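Local coordinates for protein (soluble lytic transglycosylase SLT70) (Escherichia coli, PDB 1QSA) that cleaves the glycosidic bonds between N-acetylmuramic acid and N-acetylglucosamine in peptidoglycan, leaving a 1,6-anhydro bond on the muramic acid, at residues L163-G168 against A218-A223; A188-S193 against L202-T207. All coordinates share one frame; numbering follows the deposited sequence. Where two conformers were deposited one is given.

In the fold
Both contacts are apolar packing between helices on one side of the ring-like alpha-superhelix, and both lie away from the active site. Contact 2 is buried: the ring of F204 joins two successive helices, 185-196 and 201-207. Contact 1 joins helices farther apart in the chain, 154-166 and 212-228. It is only partly buried, with M165 buried and K166 exposed and turned to a sulfate ion. A flexible thioether chain and a valine fill contact 1, whereas a phenyl ring meeting an alanine and an isoleucine does the work in contact 2. The two centres are 13 Å apart. The contacts themselves touch where F204 CE2 packs 4.2 Å from A218 N, and helix 212-228 is the next helix after 201-207.

Contact 1: residues L163-G168 against A218-A223; sequences LAMKAG and AAVAFA. With SO4 (sulfate ion), chain N.
M165 and V220 carry this contact, and their side chains pass each other in opposite directions. V220 CB lies 3.9 Å from M165 CG. V220 CG1 comes nearer still, 3.4 Å from the backbone M165 O. That oxygen also accepts the backbone bond from G168 N, so one carbonyl is met by both a methyl and an N-H. The other branch, V220 CG2, sits 3.9 Å from K166 CG, where the two side chains cross at about a right angle. M165 has CG anti to its own nitrogen (chi1 -174°), then bends at chi2 and extends again. This carries CE past V220 to A221, 4.0 Å from A221 CB.

K166 plays two parts. Its first carbons pack on V220, while the bends at chi3 and chi4 lead the amine toward a sulfate ion, probably from the crystallisation liquor. The bond from K166 NZ to sulfate O3 is weak, at 3.3 Å. R162 is a further partner of the same ion.

Behind this first shell, V173 of helix 170-178 touches M165 and P198 touches A221. On the far side of helix 212-228, F222 packs into helices 230-243 and 248-260. G168, with positive phi (83°) and two bonds back into the last turn, forms a Schellman motif after helix 154-166; at these angles a CB would be jammed against the preceding carbonyl O. The whole is plain helix-to-helix packing within the alpha-superhelix, joining helices 154-166 and 212-228.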
ATOM      1  N   LEU A 163     -21.596   8.180   3.871  1.00 11.89           N
ATOM      2  CA  LEU A 163     -20.361   7.583   3.348  1.00 12.22           C
ATOM      3  C   LEU A 163     -19.186   8.565   3.389  1.00 11.94           C
ATOM      4  O   LEU A 163     -18.052   8.183   3.732  1.00 12.09           O
ATOM      5  CB  LEU A 163     -20.561   7.077   1.909  1.00 11.65           C
ATOM      6  CG  LEU A 163     -21.472   5.853   1.702  1.00 12.76           C
ATOM      7  CD1 LEU A 163     -21.720   5.630   0.211  1.00 14.74           C
ATOM      8  CD2 LEU A 163     -20.865   4.617   2.329  1.00 16.07           C
ATOM      9  N   ALA A 164     -19.448   9.827   3.043  1.00 12.03           N
ATOM     10  CA  ALA A 164     -18.399  10.847   3.052  1.00 11.59           C
ATOM     11  C   ALA A 164     -17.900  11.075   4.488  1.00 11.31           C
ATOM     12  O   ALA A 164     -16.699  11.195   4.725  1.00 10.90           O
ATOM     13  CB  ALA A 164     -18.921  12.163   2.443  1.00 12.28           C
ATOM     14  N   MET A 165     -18.829  11.108   5.441  1.00 10.93           N
ATOM     15  CA  MET A 165     -18.476  11.314   6.848  1.00 10.86           C
ATOM     16  C   MET A 165     -17.602  10.168   7.353  1.00 12.54           C
ATOM     17  O   MET A 165     -16.550  10.406   7.950  1.00 12.50           O
ATOM     18  CB  MET A 165     -19.743  11.432   7.697  1.00 12.13           C
ATOM     19  CG  MET A 165     -19.483  11.803   9.161  1.00 12.65           C
ATOM     20  SD  MET A 165     -18.843  13.469   9.333  1.00 14.76           S
ATOM     21  CE  MET A 165     -18.790  13.613  11.134  1.00 14.80           C
ATOM     22  N   LYS A 166     -18.000   8.936   7.045  1.00 12.96           N
ATOM     23  CA  LYS A 166     -17.254   7.747   7.470  1.00 14.06           C
ATOM     24  C   LYS A 166     -15.862   7.712   6.872  1.00 14.54           C
ATOM     25  O   LYS A 166     -14.920   7.232   7.507  1.00 14.98           O
ATOM     26  CB  LYS A 166     -18.004   6.471   7.095  1.00 16.75           C
ATOM     27  CG  LYS A 166     -19.228   6.204   7.969  1.00 19.78           C
ATOM     28  CD  LYS A 166     -20.138   5.148   7.346  1.00 23.84           C
ATOM     29  CE  LYS A 166     -19.414   3.829   7.122  1.00 27.62           C
ATOM     30  NZ  LYS A 166     -19.049   3.127   8.377  1.00 29.51           N
ATOM     31  N   ALA A 167     -15.732   8.230   5.650  1.00 14.15           N
ATOM     32  CA  ALA A 167     -14.438   8.275   4.972  1.00 13.02           C
ATOM     33  C   ALA A 167     -13.532   9.417   5.436  1.00 13.87           C
ATOM     34  O   ALA A 167     -12.368   9.507   5.024  1.00 15.69           O
ATOM     35  CB  ALA A 167     -14.651   8.364   3.456  1.00 12.53           C
ATOM     36  N   GLY A 168     -14.062  10.303   6.277  1.00 13.10           N
ATOM     37  CA  GLY A 168     -13.295  11.444   6.756  1.00 12.78           C
ATOM     38  C   GLY A 168     -13.300  12.610   5.761  1.00 12.38           C
ATOM     39  O   GLY A 168     -12.538  13.588   5.907  1.00 11.39           O
ATOM     40  N   ALA A 218     -22.973  10.733  14.317  1.00 14.70           N
ATOM     41  CA  ALA A 218     -22.422  11.095  15.625  1.00 14.98           C
ATOM     42  C   ALA A 218     -21.281  10.162  16.051  1.00 14.18           C
ATOM     43  O   ALA A 218     -20.329  10.609  16.679  1.00 15.03           O
ATOM     44  CB  ALA A 218     -23.536  11.107  16.691  1.00 14.12           C
ATOM     45  N   ALA A 219     -21.372   8.880  15.711  1.00 13.01           N
ATOM     46  CA  ALA A 219     -20.321   7.928  16.083  1.00 15.54           C
ATOM     47  C   ALA A 219     -18.997   8.251  15.390  1.00 14.45           C
ATOM     48  O   ALA A 219     -17.926   8.077  15.975  1.00 15.02           O
ATOM     49  CB  ALA A 219     -20.752   6.502  15.806  1.00 14.13           C
ATOM     50  N   VAL A 220     -19.062   8.749  14.155  1.00 13.70           N
ATOM     51  CA  VAL A 220     -17.828   9.120  13.458  1.00 13.52           C
ATOM     52  C   VAL A 220     -17.228  10.367  14.133  1.00 12.69           C
ATOM     53  O   VAL A 220     -16.032  10.412  14.432  1.00 12.41           O
ATOM     54  CB  VAL A 220     -18.073   9.397  11.948  1.00 10.95           C
ATOM     55  CG1 VAL A 220     -16.765   9.835  11.274  1.00 11.56           C
ATOM     56  CG2 VAL A 220     -18.614   8.144  11.251  1.00 12.23           C
ATOM     57  N   ALA A 221     -18.063  11.370  14.396  1.00 13.91           N
ATOM     58  CA  ALA A 221     -17.587  12.590  15.040  1.00 12.68           C
ATOM     59  C   ALA A 221     -17.011  12.265  16.425  1.00 13.65           C
ATOM     60  O   ALA A 221     -16.000  12.819  16.836  1.00 13.59           O
ATOM     61  CB  ALA A 221     -18.716  13.600  15.160  1.00 13.64           C
ATOM     62  N   PHE A 222     -17.657  11.332  17.118  1.00 13.71           N
ATOM     63  CA  PHE A 222     -17.227  10.921  18.454  1.00 14.04           C
ATOM     64  C   PHE A 222     -15.802  10.360  18.394  1.00 15.18           C
ATOM     65  O   PHE A 222     -14.976  10.649  19.266  1.00 15.88           O
ATOM     66  CB  PHE A 222     -18.200   9.888  19.025  1.00 13.09           C
ATOM     67  CG  PHE A 222     -17.807   9.363  20.391  1.00 14.74           C
ATOM     68  CD1 PHE A 222     -18.116  10.079  21.544  1.00 17.35           C
ATOM     69  CD2 PHE A 222     -17.153   8.142  20.512  1.00 16.61           C
ATOM     70  CE1 PHE A 222     -17.775   9.576  22.810  1.00 19.32           C
ATOM     71  CE2 PHE A 222     -16.809   7.634  21.763  1.00 18.15           C
ATOM     72  CZ  PHE A 222     -17.120   8.347  22.911  1.00 17.88           C
ATOM     73  N   ALA A 223     -15.519   9.563  17.368  1.00 14.62           N
ATOM     74  CA  ALA A 223     -14.181   9.010  17.182  1.00 15.31           C
ATOM     75  C   ALA A 223     -13.160  10.145  16.977  1.00 16.48           C
ATOM     76  O   ALA A 223     -12.043  10.086  17.491  1.00 15.67           O
ATOM     77  CB  ALA A 223     -14.171   8.054  16.001  1.00 16.09           C
TER
HETATM   78  S   SO4 N 713     -21.498   0.417   5.965  1.00 68.22           S
HETATM   79  O1  SO4 N 713     -21.151   1.288   4.822  1.00 66.99           O
HETATM   80  O2  SO4 N 713     -20.527  -0.693   6.043  1.00 67.35           O
HETATM   81  O3  SO4 N 713     -21.456   1.202   7.215  1.00 66.88           O
HETATM   82  O4  SO4 N 713     -22.859  -0.130   5.781  1.00 67.72           O

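Contact 2: residues A188-S193 against L202-T207; sequences ASAIIS and LTFART
This is a buried apolar contact between A190 and I191 on helix 185-196 and the ring of F204 on helix 201-207, two helices that follow each other in the alpha-superhelix. The backbones come closest at A190 and F204, whose CA atoms are 6.0 Å apart. One side of the phenyl ring does the touching. F204 CD1 lies 3.8 Å from A190 CB, and the same carbon is 3.6 Å from the backbone A190 O. The next carbon, F204 CE1, meets I191 CG1 at 4.0 Å. I191 CG1 comes up to the ring's edge, near its plane, and the carbonyl carbon of A190 also lies at the edge. The isoleucine reaches the ring although its CB points away from the other helix. Its CG1 lies beside its own nitrogen, chi1 -70°, and this brings the branch back within contact of F204. F204 starts with CG anti to the backbone nitrogen (chi1 174°), which sends the ring across to helix 185-196. An alanine at F204 would remove the ring and would probably open a gap beside A190 and I191.

Within 202-207 a side chain bonds back to the backbone. T207 OG1 donates to T203 O at 2.9 Å, from 40° out of the carbonyl plane. T203 O also accepts from T207 N, besides a weak bond from R206 N.

Helix 212-228 closes in on both partners. Its M217 touches I191 and F204, F213 touches I191, and T214 touches F204. I191 also packs on V173 and A177 of helix 170-178, while A205 and R206 turn to helix 230-243.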
ATOM      1  N   ALA A 188     -29.485  20.116   7.906  1.00 14.40           N
ATOM      2  CA  ALA A 188     -28.324  20.543   7.121  1.00 13.91           C
ATOM      3  C   ALA A 188     -27.282  21.344   7.908  1.00 14.98           C
ATOM      4  O   ALA A 188     -26.096  21.039   7.858  1.00 14.68           O
ATOM      5  CB  ALA A 188     -28.777  21.334   5.888  1.00 12.60           C
ATOM      6  N   SER A 189     -27.725  22.386   8.607  1.00 15.82           N
ATOM      7  CA  SER A 189     -26.825  23.228   9.379  1.00 16.61           C
ATOM      8  C   SER A 189     -26.088  22.435  10.448  1.00 16.54           C
ATOM      9  O   SER A 189     -24.891  22.632  10.639  1.00 16.88           O
ATOM     10  CB  SER A 189     -27.585  24.386  10.029  0.74 16.96           C
ATOM     11  OG  SER A 189     -26.688  25.242  10.716  0.74 17.26           O
ATOM     12  N   ALA A 190     -26.806  21.529  11.114  1.00 15.23           N
ATOM     13  CA  ALA A 190     -26.227  20.691  12.163  1.00 15.92           C
ATOM     14  C   ALA A 190     -25.134  19.791  11.578  1.00 15.36           C
ATOM     15  O   ALA A 190     -24.074  19.623  12.179  1.00 15.14           O
ATOM     16  CB  ALA A 190     -27.313  19.853  12.849  1.00 17.15           C
ATOM     17  N   ILE A 191     -25.385  19.249  10.386  1.00 15.23           N
ATOM     18  CA  ILE A 191     -24.406  18.384   9.721  1.00 13.92           C
ATOM     19  C   ILE A 191     -23.152  19.183   9.356  1.00 14.21           C
ATOM     20  O   ILE A 191     -22.029  18.726   9.572  1.00 13.33           O
ATOM     21  CB  ILE A 191     -25.003  17.730   8.462  1.00 13.79           C
ATOM     22  CG1 ILE A 191     -26.058  16.699   8.874  1.00 12.28           C
ATOM     23  CG2 ILE A 191     -23.895  17.062   7.626  1.00 14.97           C
ATOM     24  CD1 ILE A 191     -26.944  16.203   7.736  1.00 11.14           C
ATOM     25  N   ILE A 192     -23.346  20.374   8.803  1.00 13.23           N
ATOM     26  CA  ILE A 192     -22.227  21.230   8.422  1.00 14.10           C
ATOM     27  C   ILE A 192     -21.404  21.558   9.677  1.00 16.32           C
ATOM     28  O   ILE A 192     -20.175  21.512   9.647  1.00 15.20           O
ATOM     29  CB  ILE A 192     -22.717  22.525   7.727  1.00 13.52           C
ATOM     30  CG1 ILE A 192     -23.331  22.191   6.370  1.00 16.24           C
ATOM     31  CG2 ILE A 192     -21.552  23.503   7.517  1.00 16.62           C
ATOM     32  CD1 ILE A 192     -24.126  23.328   5.750  1.00 16.01           C
ATOM     33  N   SER A 193     -22.087  21.821  10.789  1.00 15.27           N
ATOM     34  CA  SER A 193     -21.396  22.130  12.040  1.00 17.83           C
ATOM     35  C   SER A 193     -20.586  20.938  12.549  1.00 17.04           C
ATOM     36  O   SER A 193     -19.490  21.118  13.087  1.00 17.51           O
ATOM     37  CB  SER A 193     -22.392  22.588  13.116  1.00 18.91           C
ATOM     38  OG  SER A 193     -22.943  23.858  12.786  1.00 20.53           O
ATOM     39  N   LEU A 202     -22.270  16.327  20.799  1.00 20.50           N
ATOM     40  CA  LEU A 202     -23.342  16.160  21.779  1.00 20.80           C
ATOM     41  C   LEU A 202     -24.520  17.083  21.451  1.00 21.08           C
ATOM     42  O   LEU A 202     -25.684  16.683  21.591  1.00 21.98           O
ATOM     43  CB  LEU A 202     -22.832  16.388  23.203  1.00 20.45           C
ATOM     44  CG  LEU A 202     -23.834  16.052  24.315  1.00 21.94           C
ATOM     45  CD1 LEU A 202     -24.335  14.612  24.192  1.00 20.92           C
ATOM     46  CD2 LEU A 202     -23.170  16.270  25.670  1.00 23.39           C
ATOM     47  N   THR A 203     -24.218  18.294  20.983  1.00 22.27           N
ATOM     48  CA  THR A 203     -25.253  19.253  20.584  1.00 23.08           C
ATOM     49  C   THR A 203     -25.992  18.664  19.374  1.00 23.37           C
ATOM     50  O   THR A 203     -27.224  18.669  19.332  1.00 20.85           O
ATOM     51  CB  THR A 203     -24.643  20.621  20.204  1.00 24.74           C
ATOM     52  OG1 THR A 203     -23.969  21.169  21.343  1.00 29.77           O
ATOM     53  CG2 THR A 203     -25.719  21.591  19.762  1.00 25.13           C
ATOM     54  N   PHE A 204     -25.231  18.110  18.427  1.00 21.39           N
ATOM     55  CA  PHE A 204     -25.796  17.481  17.229  1.00 21.15           C
ATOM     56  C   PHE A 204     -26.765  16.362  17.640  1.00 21.12           C
ATOM     57  O   PHE A 204     -27.882  16.283  17.138  1.00 21.23           O
ATOM     58  CB  PHE A 204     -24.662  16.906  16.354  1.00 19.12           C
ATOM     59  CG  PHE A 204     -25.138  16.110  15.156  1.00 18.67           C
ATOM     60  CD1 PHE A 204     -25.416  16.748  13.942  1.00 18.55           C
ATOM     61  CD2 PHE A 204     -25.278  14.720  15.232  1.00 18.39           C
ATOM     62  CE1 PHE A 204     -25.824  16.011  12.820  1.00 18.21           C
ATOM     63  CE2 PHE A 204     -25.688  13.971  14.116  1.00 18.27           C
ATOM     64  CZ  PHE A 204     -25.960  14.621  12.906  1.00 18.20           C
ATOM     65  N   ALA A 205     -26.324  15.518  18.571  1.00 20.44           N
ATOM     66  CA  ALA A 205     -27.109  14.388  19.062  1.00 21.38           C
ATOM     67  C   ALA A 205     -28.397  14.787  19.790  1.00 22.55           C
ATOM     68  O   ALA A 205     -29.410  14.108  19.686  1.00 21.76           O
ATOM     69  CB  ALA A 205     -26.253  13.524  19.975  1.00 20.69           C
ATOM     70  N   ARG A 206     -28.340  15.885  20.536  1.00 23.80           N
ATOM     71  CA  ARG A 206     -29.497  16.350  21.291  1.00 26.54           C
ATOM     72  C   ARG A 206     -30.497  17.171  20.480  1.00 27.40           C
ATOM     73  O   ARG A 206     -31.694  17.139  20.766  1.00 28.20           O
ATOM     74  CB  ARG A 206     -29.039  17.171  22.499  1.00 27.32           C
ATOM     75  CG  ARG A 206     -28.292  16.376  23.545  1.00 28.12           C
ATOM     76  CD  ARG A 206     -27.717  17.294  24.602  1.00 28.02           C
ATOM     77  NE  ARG A 206     -27.277  16.548  25.775  1.00 29.89           N
ATOM     78  CZ  ARG A 206     -26.573  17.071  26.775  1.00 29.83           C
ATOM     79  NH1 ARG A 206     -26.202  18.344  26.734  1.00 27.53           N
ATOM     80  NH2 ARG A 206     -26.223  16.310  27.807  1.00 29.18           N
ATOM     81  N   THR A 207     -30.013  17.901  19.476  1.00 27.25           N
ATOM     82  CA  THR A 207     -30.885  18.748  18.666  1.00 27.74           C
ATOM     83  C   THR A 207     -31.472  18.124  17.402  1.00 28.01           C
ATOM     84  O   THR A 207     -32.269  18.763  16.716  1.00 28.54           O
ATOM     85  CB  THR A 207     -30.203  20.077  18.297  1.00 27.62           C
ATOM     86  OG1 THR A 207     -29.060  19.824  17.467  1.00 29.64           O
ATOM     87  CG2 THR A 207     -29.776  20.820  19.554  1.00 29.47           C
TER